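Local coordinates for uncharacterized protein MJ0327 (Methanocaldococcus jannaschii DSM 2661, PDB 2QTD) that is of unknown function but has a ribonuclease H-like fold and probably binds an iron-molybdenum cofactor or a related metal cluster, at residues M2-V7 and I31-V36; K6-M11 and E55-I60. One frame throughout, in Å; residues are numbered along the deposited sequence.

Interaction 1: residues M2-V7 and I31-V36; sequences MINMKV and IDDNEV
Asn34 grips Ile3 through two hydrogen bonds at the type I' turn, Asp32 to Glu35, that joins strands 25-32 and 35-43 as a beta hairpin. Asn34 OD1 takes the N-H of Ile3 at 2.8 Å in a nearly straight bond, with the donor 44° above the carbonyl plane of the amide. Asn34 N gives a second bond to Ile3 O, 3.2 Å, so both polar backbone atoms of Ile3 are held by this one residue. Further in, Met5 and Ile31 form an antiparallel hydrogen-bonded pair where strand 5-11 begins and strand 25-32 ends, both interior to the ribonuclease H-like sheet, Ile31 N reaching Met5 O at 2.8 Å and Met5 N returning to Ile31 O at 2.9 Å.

Ile31 packs against both Ile3 and Val7. With CG1 between the backbone N and the carbonyl carbon (chi1 83°), Ile3 brings that atom to 3.5 Å from Ile31 CG2. Ile31 CD1 meets Val7 CG2 on the face where Phe94 of helix 87-95 touches both Ile3 and Val7. At the outer end the bent selenomethionine Met2 crosses the side chain of Asn34 at about a right angle, Met2 CE 3.4 Å from Asn34 ND2 and Met2 SE 3.4 Å from Asp33 OD1.

Interaction 2: residues K6-M11 and E55-I60; sequences KVAISM and ENVNAI. With PG4 (tetraethylene glycol), chain D.
A parallel strand pair at the centre of the ribonuclease H-like sheet forms here, strand 59-62 joining strand 5-11 just after the loop that leaves helix 46-54. Val7 pairs with Ala59 and Ala8 with Ile60; Ala8 N donates to Ala59 O at 2.9 Å. Ahead of the pairing, Asn58 holds both polar backbone atoms of Lys6: Asn58 OD1 accepts Lys6 N at 2.8 Å, and Asn58 N donates to Lys6 O, also at 2.8 Å.

The lysine chain leaves with CG anti to the backbone N (chi1 -177°) and crosses the side chain of Val57 at about a right angle, Lys6 CD lying 3.6 Å from Val57 CG1. Lys6 NZ donates to Glu55 O at 2.8 Å, in the carbonyl plane and on a lone pair, and to Glu55 OE1 at 3.1 Å, met from above the carboxylate plane in a salt bridge. The other carboxylate oxygen pairs with Lys40. An alanine at Lys6 would probably leave Glu55 O and OE1 without this charged mate and uncover Val57 CG1. Tetraethylene glycol, probably from the crystallisation liquor, accepts a weak bond from Lys6 NZ at its O3 and donates from its O5 to Glu55 OE2 at 3.3 Å.

In the fold
Strand 5-11 lies between strands 25-32 and 59-62, and the two interactions bind it to these neighbours in turn. The centre of interaction 1, antiparallel, sits about 13 Å from the chain centre, and the contact is partly buried, with its exposed end at the hairpin turn; the centre of interaction 2, parallel, lies about 4 Å from the chain centre, and that contact is buried. In both, an asparagine uses side-chain OD1 and backbone N to hold both backbone polar atoms of one residue, Ile3 just before the strand and Lys6 within it. A salt bridge belongs to interaction 2 alone, while interaction 1 adds selenomethionine and isoleucine packing. Val7 touches in both, whereas Lys6 makes contact only in interaction 2.

Interaction 1: residues M2-V7 and I31-V36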
HETATM    1  N   MSE A   2     -13.972  11.560   8.366  1.00 48.27           N
HETATM    2  CA  MSE A   2     -13.246  10.369   8.903  1.00 49.66           C
HETATM    3  C   MSE A   2     -12.948   9.366   7.795  1.00 45.62           C
HETATM    4  O   MSE A   2     -13.785   9.156   6.912  1.00 45.43           O
HETATM    5  CB  MSE A   2     -14.098   9.658   9.933  1.00 51.11           C
HETATM    6  CG  MSE A   2     -14.808  10.561  10.914  1.00 53.08           C
HETATM    7 SE   MSE A   2     -15.373   9.386  12.330  0.75 57.07          SE
HETATM    8  CE  MSE A   2     -13.659   9.145  13.333  1.00 49.23           C
ATOM      9  N   ILE A   3     -11.777   8.730   7.841  1.00 39.70           N
ATOM     10  CA  ILE A   3     -11.447   7.779   6.789  1.00 37.10           C
ATOM     11  C   ILE A   3     -11.958   6.348   7.108  1.00 31.88           C
ATOM     12  O   ILE A   3     -11.775   5.840   8.243  1.00 31.10           O
ATOM     13  CB  ILE A   3      -9.944   7.881   6.286  1.00 37.11           C
ATOM     14  CG1 ILE A   3      -8.928   7.143   7.130  1.00 43.33           C
ATOM     15  CG2 ILE A   3      -9.512   9.359   6.128  1.00 42.50           C
ATOM     16  CD1 ILE A   3      -7.664   6.791   6.313  1.00 32.60           C
ATOM     17  N   ASN A   4     -12.646   5.792   6.108  1.00 30.12           N
ATOM     18  CA  ASN A   4     -13.060   4.404   6.030  0.50 30.33           C
ATOM     19  C   ASN A   4     -12.460   3.766   4.754  1.00 29.96           C
ATOM     20  O   ASN A   4     -13.121   3.855   3.686  1.00 30.78           O
ATOM     21  CB  ASN A   4     -14.592   4.378   5.942  0.50 31.24           C
ATOM     22  CG  ASN A   4     -15.260   5.042   7.138  0.50 32.04           C
ATOM     23  OD1 ASN A   4     -15.858   6.122   7.030  0.50 35.61           O
ATOM     24  ND2 ASN A   4     -15.181   4.389   8.275  0.50 26.87           N
HETATM   25  N   MSE A   5     -11.260   3.161   4.816  1.00 27.48           N
HETATM   26  CA  MSE A   5     -10.527   2.732   3.612  0.50 27.02           C
HETATM   27  C   MSE A   5      -9.752   1.436   3.805  1.00 25.29           C
HETATM   28  O   MSE A   5      -9.385   1.096   4.912  1.00 24.37           O
HETATM   29  CB  MSE A   5      -9.521   3.821   3.223  0.50 28.04           C
HETATM   30  CG  MSE A   5     -10.142   5.129   2.718  0.50 25.15           C
HETATM   31 SE   MSE A   5      -8.686   6.325   2.295  0.37 28.52          SE
HETATM   32  CE  MSE A   5      -8.339   5.860   0.441  0.50 22.28           C
ATOM     33  N   LYS A   6      -9.459   0.763   2.696  1.00 23.59           N
ATOM     34  CA  LYS A   6      -8.572  -0.383   2.668  1.00 20.81           C
ATOM     35  C   LYS A   6      -7.278   0.077   1.945  1.00 16.07           C
ATOM     36  O   LYS A   6      -7.354   0.659   0.873  1.00 18.40           O
ATOM     37  CB  LYS A   6      -9.234  -1.538   1.899  1.00 18.40           C
ATOM     38  CG  LYS A   6      -8.449  -2.816   1.862  1.00 26.49           C
ATOM     39  CD  LYS A   6      -9.062  -3.887   0.955  1.00 25.62           C
ATOM     40  CE  LYS A   6     -10.456  -4.294   1.356  1.00 31.31           C
ATOM     41  NZ  LYS A   6     -10.881  -5.594   0.720  1.00 26.17           N
ATOM     42  N   VAL A   7      -6.134  -0.165   2.584  1.00 15.73           N
ATOM     43  CA  VAL A   7      -4.840   0.309   2.068  1.00 17.37           C
ATOM     44  C   VAL A   7      -3.902  -0.875   1.956  1.00 17.00           C
ATOM     45  O   VAL A   7      -3.767  -1.676   2.895  1.00 16.41           O
ATOM     46  CB  VAL A   7      -4.211   1.383   2.968  1.00 17.55           C
ATOM     47  CG1 VAL A   7      -2.905   1.919   2.329  1.00 18.36           C
ATOM     48  CG2 VAL A   7      -5.242   2.539   3.291  1.00 16.84           C
ATOM     49  N   ILE A  31      -8.868   0.509   7.617  1.00 23.05           N
ATOM     50  CA  ILE A  31      -8.868   1.666   8.512  1.00 25.35           C
ATOM     51  C   ILE A  31     -10.307   2.106   8.605  1.00 25.44           C
ATOM     52  O   ILE A  31     -10.988   2.211   7.583  1.00 26.87           O
ATOM     53  CB  ILE A  31      -8.028   2.819   7.974  1.00 23.93           C
ATOM     54  CG1 ILE A  31      -6.530   2.454   7.961  1.00 25.68           C
ATOM     55  CG2 ILE A  31      -8.350   4.131   8.826  1.00 23.46           C
ATOM     56  CD1 ILE A  31      -5.665   3.197   6.858  1.00 27.08           C
ATOM     57  N   ASP A  32     -10.806   2.305   9.822  1.00 29.42           N
ATOM     58  CA  ASP A  32     -12.194   2.641  10.013  1.00 29.88           C
ATOM     59  C   ASP A  32     -12.303   3.586  11.163  1.00 30.80           C
ATOM     60  O   ASP A  32     -11.573   3.429  12.148  1.00 30.11           O
ATOM     61  CB  ASP A  32     -13.014   1.408  10.333  1.00 34.16           C
ATOM     62  CG  ASP A  32     -14.353   1.438   9.689  1.00 40.03           C
ATOM     63  OD1 ASP A  32     -14.944   2.543   9.589  1.00 38.45           O
ATOM     64  OD2 ASP A  32     -14.780   0.349   9.231  1.00 58.04           O
ATOM     65  N   ASP A  33     -13.169   4.581  10.999  1.00 27.17           N
ATOM     66  CA  ASP A  33     -13.261   5.702  11.911  1.00 30.33           C
ATOM     67  C   ASP A  33     -11.867   6.142  12.353  1.00 31.50           C
ATOM     68  O   ASP A  33     -11.590   6.231  13.549  1.00 29.31           O
ATOM     69  CB  ASP A  33     -14.161   5.292  13.091  1.00 30.82           C
ATOM     70  CG  ASP A  33     -15.631   5.179  12.696  1.00 37.50           C
ATOM     71  OD1 ASP A  33     -16.136   6.070  11.961  1.00 45.28           O
ATOM     72  OD2 ASP A  33     -16.286   4.212  13.143  1.00 42.75           O
ATOM     73  N   ASN A  34     -10.992   6.350  11.352  1.00 29.06           N
ATOM     74  CA  ASN A  34      -9.574   6.712  11.541  1.00 29.61           C
ATOM     75  C   ASN A  34      -8.699   5.768  12.404  1.00 27.70           C
ATOM     76  O   ASN A  34      -7.702   6.207  12.966  1.00 25.86           O
ATOM     77  CB  ASN A  34      -9.488   8.163  12.085  1.00 29.95           C
ATOM     78  CG  ASN A  34     -10.117   9.185  11.139  1.00 28.21           C
ATOM     79  OD1 ASN A  34      -9.900   9.132   9.928  1.00 29.02           O
ATOM     80  ND2 ASN A  34     -10.885  10.129  11.695  1.00 27.17           N
ATOM     81  N   GLU A  35      -9.069   4.483  12.507  1.00 28.88           N
ATOM     82  CA  GLU A  35      -8.322   3.502  13.292  1.00 27.81           C
ATOM     83  C   GLU A  35      -8.084   2.275  12.436  1.00 25.46           C
ATOM     84  O   GLU A  35      -8.993   1.898  11.718  1.00 29.70           O
ATOM     85  CB  GLU A  35      -9.128   3.089  14.514  1.00 29.15           C
ATOM     86  CG  GLU A  35      -8.384   2.125  15.434  1.00 26.37           C
ATOM     87  CD  GLU A  35      -8.993   2.030  16.792  1.00 28.60           C
ATOM     88  OE1 GLU A  35     -10.045   1.376  16.921  1.00 24.78           O
ATOM     89  OE2 GLU A  35      -8.410   2.615  17.725  1.00 36.19           O
ATOM     90  N   VAL A  36      -6.920   1.641  12.556  1.00 22.61           N
ATOM     91  CA  VAL A  36      -6.708   0.306  11.968  1.00 23.39           C
ATOM     92  C   VAL A  36      -7.589  -0.752  12.635  1.00 24.35           C
ATOM     93  O   VAL A  36      -7.529  -0.942  13.860  1.00 23.31           O
ATOM     94  CB  VAL A  36      -5.242  -0.195  12.018  1.00 26.51           C
ATOM     95  CG1 VAL A  36      -5.150  -1.558  11.404  1.00 23.42           C
ATOM     96  CG2 VAL A  36      -4.309   0.722  11.182  1.00 23.70           C
TER

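Interaction 2: residues K6-M11 and E55-I60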
ATOM      1  N   LYS A   6      -9.459   0.763   2.696  1.00 23.59           N
ATOM      2  CA  LYS A   6      -8.572  -0.383   2.668  1.00 20.81           C
ATOM      3  C   LYS A   6      -7.278   0.077   1.945  1.00 16.07           C
ATOM      4  O   LYS A   6      -7.354   0.659   0.873  1.00 18.40           O
ATOM      5  CB  LYS A   6      -9.234  -1.538   1.899  1.00 18.40           C
ATOM      6  CG  LYS A   6      -8.449  -2.816   1.862  1.00 26.49           C
ATOM      7  CD  LYS A   6      -9.062  -3.887   0.955  1.00 25.62           C
ATOM      8  CE  LYS A   6     -10.456  -4.294   1.356  1.00 31.31           C
ATOM      9  NZ  LYS A   6     -10.881  -5.594   0.720  1.00 26.17           N
ATOM     10  N   VAL A   7      -6.134  -0.165   2.584  1.00 15.73           N
ATOM     11  CA  VAL A   7      -4.840   0.309   2.068  1.00 17.37           C
ATOM     12  C   VAL A   7      -3.902  -0.875   1.956  1.00 17.00           C
ATOM     13  O   VAL A   7      -3.767  -1.676   2.895  1.00 16.41           O
ATOM     14  CB  VAL A   7      -4.211   1.383   2.968  1.00 17.55           C
ATOM     15  CG1 VAL A   7      -2.905   1.919   2.329  1.00 18.36           C
ATOM     16  CG2 VAL A   7      -5.242   2.539   3.291  1.00 16.84           C
ATOM     17  N   ALA A   8      -3.293  -1.015   0.799  1.00 16.86           N
ATOM     18  CA  ALA A   8      -2.194  -2.029   0.619  1.00 17.93           C
ATOM     19  C   ALA A   8      -0.783  -1.408   0.764  1.00 21.57           C
ATOM     20  O   ALA A   8      -0.458  -0.410   0.131  1.00 21.13           O
ATOM     21  CB  ALA A   8      -2.364  -2.758  -0.715  1.00 20.31           C
ATOM     22  N   ILE A   9       0.036  -2.025   1.596  1.00 20.88           N
ATOM     23  CA  ILE A   9       1.424  -1.564   1.867  1.00 20.13           C
ATOM     24  C   ILE A   9       2.413  -2.612   1.438  1.00 19.61           C
ATOM     25  O   ILE A   9       2.332  -3.782   1.872  1.00 20.49           O
ATOM     26  CB  ILE A   9       1.631  -1.222   3.358  1.00 22.88           C
ATOM     27  CG1 ILE A   9       0.452  -0.356   3.835  1.00 23.84           C
ATOM     28  CG2 ILE A   9       3.059  -0.591   3.556  1.00 22.41           C
ATOM     29  CD1 ILE A   9       0.465   0.107   5.228  1.00 25.89           C
ATOM     30  N   SER A  10       3.415  -2.197   0.655  1.00 17.48           N
ATOM     31  CA  SER A  10       4.428  -3.137   0.160  1.00 17.02           C
ATOM     32  C   SER A  10       5.452  -3.385   1.276  1.00 18.64           C
ATOM     33  O   SER A  10       6.166  -2.483   1.677  1.00 19.78           O
ATOM     34  CB  SER A  10       5.061  -2.513  -1.062  1.00 19.44           C
ATOM     35  OG  SER A  10       5.688  -1.287  -0.741  1.00 20.59           O
HETATM   36  N   MSE A  11       5.499  -4.626   1.764  1.00 18.88           N
HETATM   37  CA  MSE A  11       6.283  -4.983   2.959  1.00 20.34           C
HETATM   38  C   MSE A  11       7.406  -6.002   2.730  1.00 21.92           C
HETATM   39  O   MSE A  11       7.261  -7.003   2.022  1.00 19.52           O
HETATM   40  CB  MSE A  11       5.365  -5.531   4.068  1.00 21.98           C
HETATM   41  CG  MSE A  11       4.375  -4.511   4.631  1.00 20.97           C
HETATM   42 SE   MSE A  11       5.309  -3.076   5.565  0.75 21.34          SE
HETATM   43  CE  MSE A  11       6.372  -4.063   6.945  1.00 18.21           C
ATOM     44  N   GLU A  55      -8.779  -7.589  -4.026  1.00 23.32           N
ATOM     45  CA  GLU A  55      -9.051  -6.882  -2.756  1.00 22.59           C
ATOM     46  C   GLU A  55      -9.769  -5.554  -2.915  1.00 21.15           C
ATOM     47  O   GLU A  55     -10.447  -5.104  -1.996  1.00 23.07           O
ATOM     48  CB  GLU A  55      -7.704  -6.621  -2.013  1.00 23.12           C
ATOM     49  CG  GLU A  55      -7.075  -7.824  -1.358  1.00 33.83           C
ATOM     50  CD  GLU A  55      -7.928  -8.373  -0.205  1.00 30.42           C
ATOM     51  OE1 GLU A  55      -8.526  -7.578   0.599  1.00 33.00           O
ATOM     52  OE2 GLU A  55      -8.011  -9.602  -0.135  1.00 25.01           O
ATOM     53  N   ASN A  56      -9.612  -4.938  -4.085  1.00 21.32           N
ATOM     54  CA  ASN A  56     -10.301  -3.675  -4.405  1.00 23.52           C
ATOM     55  C   ASN A  56      -9.945  -2.587  -3.363  1.00 21.66           C
ATOM     56  O   ASN A  56     -10.828  -1.956  -2.745  1.00 20.25           O
ATOM     57  CB  ASN A  56     -11.804  -3.899  -4.507  1.00 23.66           C
ATOM     58  CG  ASN A  56     -12.532  -2.776  -5.226  1.00 22.35           C
ATOM     59  OD1 ASN A  56     -11.926  -2.011  -5.992  1.00 26.77           O
ATOM     60  ND2 ASN A  56     -13.856  -2.687  -5.014  1.00 29.56           N
ATOM     61  N   VAL A  57      -8.645  -2.411  -3.162  1.00 23.74           N
ATOM     62  CA  VAL A  57      -8.129  -1.478  -2.154  1.00 19.71           C
ATOM     63  C   VAL A  57      -8.429  -0.041  -2.612  1.00 20.07           C
ATOM     64  O   VAL A  57      -8.690   0.222  -3.804  1.00 19.04           O
ATOM     65  CB  VAL A  57      -6.612  -1.699  -1.799  1.00 21.74           C
ATOM     66  CG1 VAL A  57      -6.363  -3.159  -1.344  1.00 21.11           C
ATOM     67  CG2 VAL A  57      -5.669  -1.277  -2.960  1.00 21.55           C
ATOM     68  N   ASN A  58      -8.462   0.869  -1.667  1.00 20.06           N
ATOM     69  CA  ASN A  58      -8.630   2.291  -1.969  1.00 22.10           C
ATOM     70  C   ASN A  58      -7.288   2.971  -2.307  1.00 18.77           C
ATOM     71  O   ASN A  58      -7.266   3.987  -3.012  1.00 22.81           O
ATOM     72  CB  ASN A  58      -9.315   3.029  -0.810  1.00 22.74           C
ATOM     73  CG  ASN A  58     -10.678   2.454  -0.449  1.00 22.24           C
ATOM     74  OD1 ASN A  58     -10.802   1.609   0.441  1.00 24.19           O
ATOM     75  ND2 ASN A  58     -11.712   2.899  -1.166  1.00 31.67           N
ATOM     76  N   ALA A  59      -6.183   2.464  -1.795  1.00 18.82           N
ATOM     77  CA  ALA A  59      -4.912   3.171  -1.834  1.00 20.52           C
ATOM     78  C   ALA A  59      -3.798   2.175  -1.690  1.00 17.65           C
ATOM     79  O   ALA A  59      -4.020   1.078  -1.107  1.00 18.87           O
ATOM     80  CB  ALA A  59      -4.862   4.191  -0.700  1.00 17.51           C
ATOM     81  N   ILE A  60      -2.611   2.526  -2.224  1.00 18.09           N
ATOM     82  CA  ILE A  60      -1.365   1.795  -2.028  1.00 18.84           C
ATOM     83  C   ILE A  60      -0.356   2.729  -1.360  1.00 21.35           C
ATOM     84  O   ILE A  60      -0.323   3.908  -1.720  1.00 22.43           O
ATOM     85  CB  ILE A  60      -0.809   1.259  -3.390  1.00 18.89           C
ATOM     86  CG1 ILE A  60      -1.644   0.109  -3.922  1.00 20.28           C
ATOM     87  CG2 ILE A  60       0.662   0.796  -3.270  1.00 20.56           C
ATOM     88  CD1 ILE A  60      -1.458  -0.217  -5.456  1.00 20.43           C
TER
HETATM   89  C4  PG4 D 107     -14.443  -4.744   2.029  1.00 58.68           C
HETATM   90  O3  PG4 D 107     -13.608  -5.804   2.501  1.00 58.55           O
HETATM   91  C5  PG4 D 107     -14.041  -7.083   2.027  1.00 57.12           C
HETATM   92  C6  PG4 D 107     -12.914  -8.104   2.198  1.00 57.47           C
HETATM   93  O4  PG4 D 107     -12.888  -9.049   1.122  1.00 56.14           O
HETATM   94  C7  PG4 D 107     -12.233  -8.627  -0.073  1.00 59.04           C
HETATM   95  C8  PG4 D 107     -12.010  -9.860  -0.926  1.00 59.91           C
HETATM   96  O5  PG4 D 107     -11.100 -10.690  -0.203  1.00 63.74           O